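Local coordinates for MoaD/ThiS family protein (Mycobacterium tuberculosis, PDB 6JBZ) that probably serves as the small sulfur-carrying subunit of molybdopterin synthase, presenting sulfur at its C terminus during molybdenum cofactor biosynthesis, at residues Ala38-Leu43 and Val75-Gly80; Gly10-Val15 and Lys31-Ser36; Leu64-Val69 and Ala79-Asp84. All coordinates share one frame; numbering follows the deposited sequence.

Interaction 1. Residues Ala38-Leu43 and Val75-Gly80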
ATOM      1  N   ALA B  38     -18.183  32.125 -34.754  1.00 34.16           N
ATOM      2  CA  ALA B  38     -17.473  30.895 -35.053  1.00 40.38           C
ATOM      3  C   ALA B  38     -17.604  29.913 -33.880  1.00 39.58           C
ATOM      4  O   ALA B  38     -17.582  30.315 -32.719  1.00 39.66           O
ATOM      5  CB  ALA B  38     -16.012  31.191 -35.359  1.00 32.05           C
ATOM      6  N   THR B  39     -17.773  28.634 -34.181  1.00 34.54           N
ATOM      7  CA  THR B  39     -17.913  27.660 -33.116  1.00 38.59           C
ATOM      8  C   THR B  39     -16.560  27.084 -32.687  1.00 44.24           C
ATOM      9  O   THR B  39     -15.547  27.207 -33.396  1.00 41.32           O
ATOM     10  CB  THR B  39     -18.841  26.500 -33.528  1.00 40.53           C
ATOM     11  OG1 THR B  39     -18.302  25.827 -34.671  1.00 35.76           O
ATOM     12  CG2 THR B  39     -20.220  27.021 -33.848  1.00 34.60           C
ATOM     13  N   VAL B  40     -16.550  26.464 -31.511  1.00 44.86           N
ATOM     14  CA  VAL B  40     -15.383  25.724 -31.056  1.00 42.05           C
ATOM     15  C   VAL B  40     -15.037  24.658 -32.100  1.00 39.55           C
ATOM     16  O   VAL B  40     -13.866  24.373 -32.355  1.00 41.04           O
ATOM     17  CB  VAL B  40     -15.626  25.094 -29.667  1.00 41.17           C
ATOM     18  CG1 VAL B  40     -14.639  23.982 -29.392  1.00 44.99           C
ATOM     19  CG2 VAL B  40     -15.516  26.149 -28.597  1.00 38.45           C
ATOM     20  N   ALA B  41     -16.059  24.100 -32.733  1.00 36.42           N
ATOM     21  CA  ALA B  41     -15.847  23.122 -33.790  1.00 38.42           C
ATOM     22  C   ALA B  41     -15.119  23.718 -35.009  1.00 41.52           C
ATOM     23  O   ALA B  41     -14.219  23.091 -35.576  1.00 39.07           O
ATOM     24  CB  ALA B  41     -17.169  22.525 -34.212  1.00 33.79           C
ATOM     25  N   GLU B  42     -15.513  24.920 -35.416  1.00 39.28           N
ATOM     26  CA  GLU B  42     -14.884  25.556 -36.563  1.00 37.09           C
ATOM     27  C   GLU B  42     -13.436  25.897 -36.264  1.00 36.68           C
ATOM     28  O   GLU B  42     -12.597  25.847 -37.166  1.00 39.74           O
ATOM     29  CB  GLU B  42     -15.630  26.818 -36.974  1.00 35.06           C
ATOM     30  CG  GLU B  42     -16.995  26.595 -37.580  1.00 39.51           C
ATOM     31  CD  GLU B  42     -17.709  27.914 -37.809  1.00 43.74           C
ATOM     32  OE1 GLU B  42     -17.084  28.835 -38.380  1.00 48.86           O
ATOM     33  OE2 GLU B  42     -18.876  28.045 -37.402  1.00 43.68           O
ATOM     34  N   LEU B  43     -13.159  26.265 -35.011  1.00 35.08           N
ATOM     35  CA  LEU B  43     -11.804  26.577 -34.548  1.00 31.12           C
ATOM     36  C   LEU B  43     -10.895  25.345 -34.595  1.00 36.96           C
ATOM     37  O   LEU B  43      -9.805  25.376 -35.191  1.00 39.08           O
ATOM     38  CB  LEU B  43     -11.841  27.140 -33.120  1.00 31.96           C
ATOM     39  CG  LEU B  43     -10.511  27.404 -32.400  1.00 34.25           C
ATOM     40  CD1 LEU B  43      -9.712  28.530 -33.094  1.00 31.95           C
ATOM     41  CD2 LEU B  43     -10.725  27.723 -30.923  1.00 27.10           C
ATOM     42  N   VAL B  75     -21.017  25.253 -29.513  1.00 50.52           N
ATOM     43  CA  VAL B  75     -21.150  26.520 -28.810  1.00 52.07           C
ATOM     44  C   VAL B  75     -20.306  27.571 -29.529  1.00 46.79           C
ATOM     45  O   VAL B  75     -19.228  27.261 -30.047  1.00 48.14           O
ATOM     46  CB  VAL B  75     -20.737  26.403 -27.313  1.00 50.44           C
ATOM     47  CG1 VAL B  75     -19.280  25.983 -27.173  1.00 38.85           C
ATOM     48  CG2 VAL B  75     -21.001  27.717 -26.580  1.00 47.41           C
ATOM     49  N   ALA B  76     -20.813  28.799 -29.570  1.00 42.73           N
ATOM     50  CA  ALA B  76     -20.160  29.904 -30.262  1.00 42.70           C
ATOM     51  C   ALA B  76     -19.119  30.575 -29.393  1.00 39.59           C
ATOM     52  O   ALA B  76     -19.261  30.622 -28.182  1.00 46.78           O
ATOM     53  CB  ALA B  76     -21.186  30.927 -30.713  1.00 31.88           C
ATOM     54  N   LEU B  77     -18.084  31.116 -30.025  1.00 40.18           N
ATOM     55  CA  LEU B  77     -17.026  31.817 -29.313  1.00 39.42           C
ATOM     56  C   LEU B  77     -17.289  33.318 -29.266  1.00 41.49           C
ATOM     57  O   LEU B  77     -18.033  33.856 -30.089  1.00 44.32           O
ATOM     58  CB  LEU B  77     -15.673  31.554 -29.974  1.00 37.88           C
ATOM     59  CG  LEU B  77     -15.207  30.106 -30.104  1.00 37.15           C
ATOM     60  CD1 LEU B  77     -14.008  30.052 -31.009  1.00 34.72           C
ATOM     61  CD2 LEU B  77     -14.863  29.560 -28.748  1.00 40.75           C
ATOM     62  N   SER B  78     -16.658  33.991 -28.312  1.00 40.13           N
ATOM     63  CA  SER B  78     -16.695  35.447 -28.240  1.00 38.81           C
ATOM     64  C   SER B  78     -15.283  35.982 -28.313  1.00 40.33           C
ATOM     65  O   SER B  78     -14.338  35.288 -27.950  1.00 44.19           O
ATOM     66  CB  SER B  78     -17.352  35.925 -26.950  1.00 36.12           C
ATOM     67  OG  SER B  78     -18.367  35.029 -26.550  1.00 46.24           O
ATOM     68  N   ALA B  79     -15.143  37.218 -28.769  1.00 37.72           N
ATOM     69  CA  ALA B  79     -13.855  37.874 -28.776  1.00 35.91           C
ATOM     70  C   ALA B  79     -13.229  37.826 -27.384  1.00 41.87           C
ATOM     71  O   ALA B  79     -13.917  38.013 -26.377  1.00 41.03           O
ATOM     72  CB  ALA B  79     -13.995  39.300 -29.251  1.00 29.80           C
ATOM     73  N   GLY B  80     -11.928  37.542 -27.339  1.00 38.41           N
ATOM     74  CA  GLY B  80     -11.184  37.517 -26.100  1.00 33.06           C
ATOM     75  C   GLY B  80     -11.200  36.167 -25.413  1.00 39.03           C
ATOM     76  O   GLY B  80     -10.452  35.951 -24.459  1.00 44.09           O
TER
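Thr-39 does two jobs at once: it is the N-cap of helix 40-50, and it faces Ala-76 in a lone backbone bridge to a segment that is neither helix nor strand. The two CA atoms stand 4.3 Å apart, and a hydrogen bond flanks them at each end. Leu-77 N gives to Ala-38 O at 2.9 Å, while Val-40 N gives to Val-75 O at 3.2 Å. The second bond engages an N-H of the first helical turn, which has no acceptor within its own helix, with a carbonyl brought from the distant loop. The cap is a separate set of bonds. With Thr-39 OG1 held between the backbone N and the carbonyl carbon (chi1 60°), the hydroxyl oxygen accepts from Glu-42 N at 3.0 Å; the return bond, Thr-39 N to Glu-42 OE2, is weak, and that carboxylate also forms a salt bridge with Arg-35.

Next to the bridge, Leu-77 supplies the apolar anchor. Its CD2 meets Val-40 CG2 at 3.5 Å and its CD1 meets Leu-43 CD2 at 4.0 Å, the leucine crossing each partner at about a right angle. Val-40 CG2 is shared, since Val-75 CG1 touches it as well, at 4.0 Å. Leu-77 reaches on to Ile-11 and Leu-34, joining the loop to the sheet beneath the helix. Together, Thr-39 and Glu-42 make a capping box, here set at the start of the helix that packs across the sheet in the ubiquitin-like beta-grasp fold.

Interaction 2. Residues Gly10-Val15 and Lys31-Ser36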
ATOM      1  N   GLY B  10     -14.891  39.616 -37.797  1.00 46.00           N
ATOM      2  CA  GLY B  10     -14.010  38.695 -37.159  1.00 42.02           C
ATOM      3  C   GLY B  10     -13.718  38.917 -35.715  1.00 47.13           C
ATOM      4  O   GLY B  10     -13.763  40.009 -35.221  1.00 47.47           O
ATOM      5  N   ILE B  11     -13.373  37.831 -35.057  1.00 35.91           N
ATOM      6  CA  ILE B  11     -12.982  37.872 -33.690  1.00 33.93           C
ATOM      7  C   ILE B  11     -11.687  37.135 -33.539  1.00 39.18           C
ATOM      8  O   ILE B  11     -11.336  36.308 -34.324  1.00 37.62           O
ATOM      9  CB  ILE B  11     -14.025  37.249 -32.790  1.00 34.92           C
ATOM     10  CG1 ILE B  11     -14.325  35.841 -33.216  1.00 34.17           C
ATOM     11  CG2 ILE B  11     -15.281  38.056 -32.835  1.00 36.20           C
ATOM     12  CD1 ILE B  11     -14.828  34.990 -32.092  1.00 35.65           C
ATOM     13  N   GLN B  12     -10.978  37.479 -32.498  1.00 34.80           N
ATOM     14  CA  GLN B  12      -9.706  36.906 -32.214  1.00 32.51           C
ATOM     15  C   GLN B  12      -9.847  36.135 -30.940  1.00 34.27           C
ATOM     16  O   GLN B  12     -10.476  36.580 -30.032  1.00 36.31           O
ATOM     17  CB  GLN B  12      -8.717  38.018 -32.043  1.00 33.12           C
ATOM     18  CG  GLN B  12      -7.314  37.666 -32.432  1.00 46.56           C
ATOM     19  CD  GLN B  12      -6.411  38.851 -32.326  1.00 48.16           C
ATOM     20  OE1 GLN B  12      -6.836  39.956 -32.560  1.00 53.95           O
ATOM     21  NE2 GLN B  12      -5.173  38.629 -31.977  1.00 43.41           N
ATOM     22  N   VAL B  13      -9.302  34.942 -30.902  1.00 29.30           N
ATOM     23  CA  VAL B  13      -9.295  34.152 -29.697  1.00 32.54           C
ATOM     24  C   VAL B  13      -7.904  33.642 -29.426  1.00 32.97           C
ATOM     25  O   VAL B  13      -7.102  33.568 -30.297  1.00 33.81           O
ATOM     26  CB  VAL B  13     -10.258  32.958 -29.756  1.00 35.65           C
ATOM     27  CG1 VAL B  13     -11.685  33.401 -29.895  1.00 29.09           C
ATOM     28  CG2 VAL B  13      -9.863  31.990 -30.830  1.00 30.36           C
ATOM     29  N   THR B  14      -7.632  33.320 -28.185  1.00 31.08           N
ATOM     30  CA  THR B  14      -6.384  32.723 -27.828  1.00 27.76           C
ATOM     31  C   THR B  14      -6.553  31.249 -27.595  1.00 32.54           C
ATOM     32  O   THR B  14      -7.320  30.861 -26.784  1.00 31.22           O
ATOM     33  CB  THR B  14      -5.833  33.318 -26.551  1.00 32.38           C
ATOM     34  OG1 THR B  14      -5.665  34.714 -26.718  1.00 38.19           O
ATOM     35  CG2 THR B  14      -4.518  32.738 -26.255  1.00 28.28           C
ATOM     36  N   VAL B  15      -5.826  30.442 -28.344  1.00 28.10           N
ATOM     37  CA  VAL B  15      -5.649  29.023 -28.059  1.00 30.40           C
ATOM     38  C   VAL B  15      -4.409  28.843 -27.186  1.00 31.72           C
ATOM     39  O   VAL B  15      -3.325  29.268 -27.567  1.00 32.56           O
ATOM     40  CB  VAL B  15      -5.484  28.170 -29.348  1.00 30.25           C
ATOM     41  CG1 VAL B  15      -5.199  26.712 -28.998  1.00 30.74           C
ATOM     42  CG2 VAL B  15      -6.706  28.281 -30.230  1.00 33.19           C
ATOM     43  N   LYS B  31      -2.887  33.298 -31.236  1.00 33.75           N
ATOM     44  CA  LYS B  31      -4.084  34.111 -31.435  1.00 31.65           C
ATOM     45  C   LYS B  31      -4.694  33.742 -32.779  1.00 31.48           C
ATOM     46  O   LYS B  31      -4.033  33.809 -33.803  1.00 32.78           O
ATOM     47  CB  LYS B  31      -3.761  35.594 -31.373  1.00 32.80           C
ATOM     48  CG  LYS B  31      -3.775  36.162 -29.971  1.00 41.67           C
ATOM     49  CD  LYS B  31      -2.848  37.358 -29.864  1.00 50.46           C
ATOM     50  CE  LYS B  31      -2.920  38.010 -28.491  1.00 60.14           C
ATOM     51  NZ  LYS B  31      -1.975  39.160 -28.391  1.00 64.80           N
ATOM     52  N   VAL B  32      -5.949  33.324 -32.774  1.00 30.53           N
ATOM     53  CA  VAL B  32      -6.604  32.867 -33.999  1.00 30.22           C
ATOM     54  C   VAL B  32      -7.770  33.792 -34.362  1.00 28.19           C
ATOM     55  O   VAL B  32      -8.588  34.119 -33.506  1.00 33.32           O
ATOM     56  CB  VAL B  32      -7.122  31.417 -33.844  1.00 31.49           C
ATOM     57  CG1 VAL B  32      -7.641  30.864 -35.176  1.00 27.70           C
ATOM     58  CG2 VAL B  32      -6.034  30.527 -33.260  1.00 29.54           C
ATOM     59  N   THR B  33      -7.844  34.221 -35.617  1.00 28.63           N
ATOM     60  CA  THR B  33      -8.961  35.051 -36.074  1.00 29.83           C
ATOM     61  C   THR B  33     -10.065  34.225 -36.750  1.00 28.99           C
ATOM     62  O   THR B  33      -9.812  33.446 -37.660  1.00 29.07           O
ATOM     63  CB  THR B  33      -8.494  36.135 -37.047  1.00 31.30           C
ATOM     64  OG1 THR B  33      -7.668  37.072 -36.357  1.00 32.29           O
ATOM     65  CG2 THR B  33      -9.697  36.877 -37.634  1.00 33.65           C
ATOM     66  N   LEU B  34     -11.294  34.395 -36.294  1.00 28.66           N
ATOM     67  CA  LEU B  34     -12.421  33.710 -36.903  1.00 28.46           C
ATOM     68  C   LEU B  34     -13.579  34.676 -37.178  1.00 31.62           C
ATOM     69  O   LEU B  34     -13.585  35.813 -36.708  1.00 32.74           O
ATOM     70  CB  LEU B  34     -12.898  32.575 -36.007  1.00 28.64           C
ATOM     71  CG  LEU B  34     -11.879  31.626 -35.388  1.00 27.13           C
ATOM     72  CD1 LEU B  34     -11.759  31.925 -33.922  1.00 30.03           C
ATOM     73  CD2 LEU B  34     -12.295  30.183 -35.595  1.00 25.52           C
ATOM     74  N   ARG B  35     -14.552  34.215 -37.953  1.00 33.15           N
ATOM     75  CA  ARG B  35     -15.798  34.935 -38.152  1.00 28.60           C
ATOM     76  C   ARG B  35     -16.462  35.148 -36.812  1.00 35.35           C
ATOM     77  O   ARG B  35     -16.222  34.375 -35.886  1.00 41.96           O
ATOM     78  CB  ARG B  35     -16.721  34.154 -39.080  1.00 30.43           C
ATOM     79  CG  ARG B  35     -17.416  32.989 -38.396  1.00 32.83           C
ATOM     80  CD  ARG B  35     -18.202  32.149 -39.381  1.00 31.01           C
ATOM     81  NE  ARG B  35     -18.911  31.058 -38.718  1.00 37.44           N
ATOM     82  CZ  ARG B  35     -20.089  31.179 -38.102  1.00 38.63           C
ATOM     83  NH1 ARG B  35     -20.708  32.352 -38.049  1.00 36.44           N
ATOM     84  NH2 ARG B  35     -20.652  30.124 -37.536  1.00 32.17           N
ATOM     85  N   SER B  36     -17.269  36.199 -36.678  1.00 38.31           N
ATOM     86  CA  SER B  36     -18.104  36.336 -35.482  1.00 36.52           C
ATOM     87  C   SER B  36     -19.038  35.144 -35.375  1.00 33.93           C
ATOM     88  O   SER B  36     -19.650  34.736 -36.367  1.00 36.33           O
ATOM     89  CB  SER B  36     -18.922  37.630 -35.505  1.00 34.96           C
ATOM     90  OG  SER B  36     -18.123  38.747 -35.156  1.00 47.54           O
TER
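Val-13 and Leu-34 meet at the apolar centre, where Val-13 CG2 lies 3.6 Å from Leu-34 CD1 and the two side chains cross at about a right angle. The valine methyl is set there by chi1 of -63° for CG1, which leaves CG2 between the backbone N and the carbonyl carbon. Further along, Val-15 CG2 touches Val-32 CG2 at 3.8 Å. Ile-11, Val-13, Val-32 and Leu-34 thus share one face of an antiparallel pair whose short axes run at 146°.

Between the strands, two hydrogen-bonded pairs, Ile-11 with Leu-34 and Val-13 with Val-32, contribute two backbone bonds each; one of them joins Val-32 N to Val-13 O at 2.7 Å. Ile-11 also reaches past the strand end, its CG2 lying 3.7 Å from Ser-36 OG.

The other face carries the polar side chains, which touch mainly through their carbon chains. The amide of Gln-12 comes obliquely over the aliphatic part of Lys-31, with NE2 3.4 Å from Lys-31 CD, a contact of van der Waals type. Thr-14 lies alongside the same lysine, pointing the same way, its OG1 4.0 Å from CG of Lys-31.

Strand 29-34 is outermost within the chain, and strand 11-17 lies between it and strand 82-86; Leu-43 of helix 40-50 packs on Val-13, Val-15, Val-32 and Leu-34.

Interaction 3. Residues Leu64-Val69 and Ala79-Asp84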
ATOM      1  N   LEU B  64     -11.035  23.415 -22.757  1.00 34.41           N
ATOM      2  CA  LEU B  64     -11.662  24.339 -21.832  1.00 36.87           C
ATOM      3  C   LEU B  64     -11.957  25.659 -22.536  1.00 43.27           C
ATOM      4  O   LEU B  64     -11.314  26.010 -23.527  1.00 41.17           O
ATOM      5  CB  LEU B  64     -10.781  24.597 -20.617  1.00 36.62           C
ATOM      6  CG  LEU B  64     -10.302  23.424 -19.769  1.00 38.00           C
ATOM      7  CD1 LEU B  64      -9.460  23.973 -18.632  1.00 25.16           C
ATOM      8  CD2 LEU B  64     -11.475  22.608 -19.264  1.00 37.68           C
ATOM      9  N   ARG B  65     -12.924  26.400 -22.015  1.00 43.83           N
ATOM     10  CA  ARG B  65     -13.181  27.735 -22.515  1.00 41.53           C
ATOM     11  C   ARG B  65     -13.321  28.681 -21.351  1.00 44.09           C
ATOM     12  O   ARG B  65     -14.281  28.586 -20.595  1.00 50.69           O
ATOM     13  CB  ARG B  65     -14.433  27.746 -23.370  1.00 44.88           C
ATOM     14  CG  ARG B  65     -14.915  29.124 -23.700  1.00 47.43           C
ATOM     15  CD  ARG B  65     -16.200  28.999 -24.456  1.00 49.46           C
ATOM     16  NE  ARG B  65     -16.691  30.289 -24.904  1.00 54.22           N
ATOM     17  CZ  ARG B  65     -17.938  30.694 -24.724  1.00 53.94           C
ATOM     18  NH1 ARG B  65     -18.797  29.893 -24.098  1.00 46.49           N
ATOM     19  NH2 ARG B  65     -18.322  31.889 -25.170  1.00 50.15           N
ATOM     20  N   ASP B  66     -12.354  29.577 -21.194  1.00 42.51           N
ATOM     21  CA  ASP B  66     -12.284  30.414 -20.008  1.00 44.05           C
ATOM     22  C   ASP B  66     -12.437  29.575 -18.732  1.00 48.01           C
ATOM     23  O   ASP B  66     -13.079  29.981 -17.750  1.00 51.52           O
ATOM     24  CB  ASP B  66     -13.348  31.510 -20.075  1.00 50.88           C
ATOM     25  CG  ASP B  66     -13.030  32.549 -21.116  1.00 48.88           C
ATOM     26  OD1 ASP B  66     -12.019  32.364 -21.830  1.00 50.50           O
ATOM     27  OD2 ASP B  66     -13.785  33.538 -21.229  1.00 49.77           O
ATOM     28  N   GLY B  67     -11.854  28.385 -18.766  1.00 44.44           N
ATOM     29  CA  GLY B  67     -11.761  27.565 -17.579  1.00 40.02           C
ATOM     30  C   GLY B  67     -12.710  26.395 -17.573  1.00 47.69           C
ATOM     31  O   GLY B  67     -12.447  25.403 -16.899  1.00 48.37           O
ATOM     32  N   ILE B  68     -13.807  26.490 -18.322  1.00 45.39           N
ATOM     33  CA  ILE B  68     -14.867  25.501 -18.206  1.00 39.98           C
ATOM     34  C   ILE B  68     -14.809  24.465 -19.306  1.00 41.76           C
ATOM     35  O   ILE B  68     -14.597  24.804 -20.464  1.00 43.86           O
ATOM     36  CB  ILE B  68     -16.243  26.174 -18.227  1.00 44.23           C
ATOM     37  CG1 ILE B  68     -16.315  27.250 -17.152  1.00 40.69           C
ATOM     38  CG2 ILE B  68     -17.359  25.139 -18.042  1.00 39.87           C
ATOM     39  CD1 ILE B  68     -17.552  28.082 -17.262  1.00 41.76           C
ATOM     40  N   VAL B  69     -15.001  23.198 -18.951  1.00 40.21           N
ATOM     41  CA  VAL B  69     -15.012  22.159 -19.967  1.00 42.62           C
ATOM     42  C   VAL B  69     -16.079  22.420 -21.018  1.00 45.53           C
ATOM     43  O   VAL B  69     -17.251  22.577 -20.703  1.00 56.34           O
ATOM     44  CB  VAL B  69     -15.260  20.785 -19.373  1.00 42.61           C
ATOM     45  CG1 VAL B  69     -15.017  19.728 -20.432  1.00 40.44           C
ATOM     46  CG2 VAL B  69     -14.369  20.576 -18.175  1.00 39.56           C
ATOM     47  N   ALA B  79     -15.143  37.218 -28.769  1.00 37.72           N
ATOM     48  CA  ALA B  79     -13.855  37.874 -28.776  1.00 35.91           C
ATOM     49  C   ALA B  79     -13.229  37.826 -27.384  1.00 41.87           C
ATOM     50  O   ALA B  79     -13.917  38.013 -26.377  1.00 41.03           O
ATOM     51  CB  ALA B  79     -13.995  39.300 -29.251  1.00 29.80           C
ATOM     52  N   GLY B  80     -11.928  37.542 -27.339  1.00 38.41           N
ATOM     53  CA  GLY B  80     -11.184  37.517 -26.100  1.00 33.06           C
ATOM     54  C   GLY B  80     -11.200  36.167 -25.413  1.00 39.03           C
ATOM     55  O   GLY B  80     -10.452  35.951 -24.459  1.00 44.09           O
ATOM     56  N   ASP B  81     -12.054  35.259 -25.877  1.00 35.90           N
ATOM     57  CA  ASP B  81     -12.096  33.902 -25.319  1.00 39.65           C
ATOM     58  C   ASP B  81     -10.722  33.234 -25.298  1.00 40.64           C
ATOM     59  O   ASP B  81      -9.860  33.515 -26.142  1.00 36.38           O
ATOM     60  CB  ASP B  81     -13.054  33.022 -26.110  1.00 36.89           C
ATOM     61  CG  ASP B  81     -14.479  33.137 -25.639  1.00 41.44           C
ATOM     62  OD1 ASP B  81     -14.754  33.987 -24.771  1.00 46.22           O
ATOM     63  OD2 ASP B  81     -15.327  32.373 -26.140  1.00 42.12           O
ATOM     64  N   THR B  82     -10.523  32.356 -24.323  1.00 38.29           N
ATOM     65  CA  THR B  82      -9.329  31.529 -24.289  1.00 35.11           C
ATOM     66  C   THR B  82      -9.726  30.072 -24.327  1.00 37.40           C
ATOM     67  O   THR B  82     -10.553  29.618 -23.533  1.00 39.16           O
ATOM     68  CB  THR B  82      -8.479  31.784 -23.056  1.00 35.94           C
ATOM     69  OG1 THR B  82      -8.132  33.170 -23.011  1.00 37.98           O
ATOM     70  CG2 THR B  82      -7.209  30.936 -23.109  1.00 31.89           C
ATOM     71  N   ILE B  83      -9.137  29.345 -25.267  1.00 34.04           N
ATOM     72  CA  ILE B  83      -9.441  27.937 -25.431  1.00 31.63           C
ATOM     73  C   ILE B  83      -8.230  27.094 -25.048  1.00 35.21           C
ATOM     74  O   ILE B  83      -7.208  27.110 -25.737  1.00 36.20           O
ATOM     75  CB  ILE B  83      -9.865  27.633 -26.872  1.00 30.68           C
ATOM     76  CG1 ILE B  83     -10.982  28.577 -27.286  1.00 35.75           C
ATOM     77  CG2 ILE B  83     -10.334  26.206 -27.005  1.00 29.45           C
ATOM     78  CD1 ILE B  83     -12.241  28.379 -26.468  1.00 36.87           C
ATOM     79  N   ASP B  84      -8.342  26.374 -23.935  1.00 35.45           N
ATOM     80  CA  ASP B  84      -7.302  25.453 -23.501  1.00 31.39           C
ATOM     81  C   ASP B  84      -7.428  24.110 -24.215  1.00 33.11           C
ATOM     82  O   ASP B  84      -8.518  23.544 -24.308  1.00 36.10           O
ATOM     83  CB  ASP B  84      -7.375  25.249 -21.990  1.00 34.99           C
ATOM     84  CG  ASP B  84      -6.766  26.394 -21.224  1.00 35.33           C
ATOM     85  OD1 ASP B  84      -6.370  27.399 -21.853  1.00 35.69           O
ATOM     86  OD2 ASP B  84      -6.686  26.288 -19.985  1.00 35.79           O
TER
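Arg-65 turns the edge of its guanidinium to Asp-81, and two of its nitrogens, NE and NH2, converge on a single oxygen lying in the guanidinium plane. NE reaches Asp-81 OD2 at 2.8 Å and NH2 reaches the same atom at 3.2 Å, a side-on salt bridge. The carboxylate is not coplanar with its partner: the planes stand 66° apart. NE meets OD2 from above the carboxylate plane, whereas NH2 uses the syn lone pair. CG of Arg-65 lies anti to the backbone N (chi1 169°), and the chain stays extended as far as NE, passing Ile-83 on the way; Ile-83 CD1 touches Arg-65 CB at 3.8 Å. A second carboxylate, that of Asp-66, lies close by, its OD2 3.7 Å from Asp-81 OD1 and its plane turned 76° from that of Asp-81.

Asp-66 is committed to the backbone of Thr-82. Its OD1 accepts from Thr-82 N at 2.9 Å, nearly along the C-O axis, and its own N gives to Thr-82 O at 3.0 Å, so the two residues grip each other twice. Asp-66 also occupies a type I' turn from Arg-65 to Ile-68, which reverses the chain between strands 62-65 and 68-69. Further along the two strands, Leu-64 and Asp-84 form an antiparallel hydrogen-bonded pair, their CB atoms 3.7 Å apart. The carboxylate of Asp-84 is engaged by Arg-16 and by a polar side chain of another protein's chain in the assembly, so this end of the pairing borders an interface.

Asp-81 OD2 also accepts from Ser-78 N, which makes three donors on one oxygen of a buried residue. With Arg-65 so near, the charge of Asp-81 is probably well compensated, and the repulsion expected from Asp-66 is probably offset by the same arginine and by the Thr-82 N-H.

In the fold
From the N terminus, interaction 2 comes first: it brings strands 11-17 and 29-34 together and closes a loop that holds helix 19-25. Interaction 1 opens just afterwards, at the start of helix 40-50, and returns only at residues 75-80. Interaction 3 begins inside that span, at residues 64-69, and ends beyond it, at residues 79-84, so 1 and 3 cross and share Ala-79 and Gly-80. Interaction 2 stands in series before both. Strand 82-86 lies beside strand 11-17, with Thr-14 bonding to Asp-81 and Ile-83. Leu-43 of the helix and Leu-77 of the loop both touch Ile-83, which ties helix, loop and sheet together.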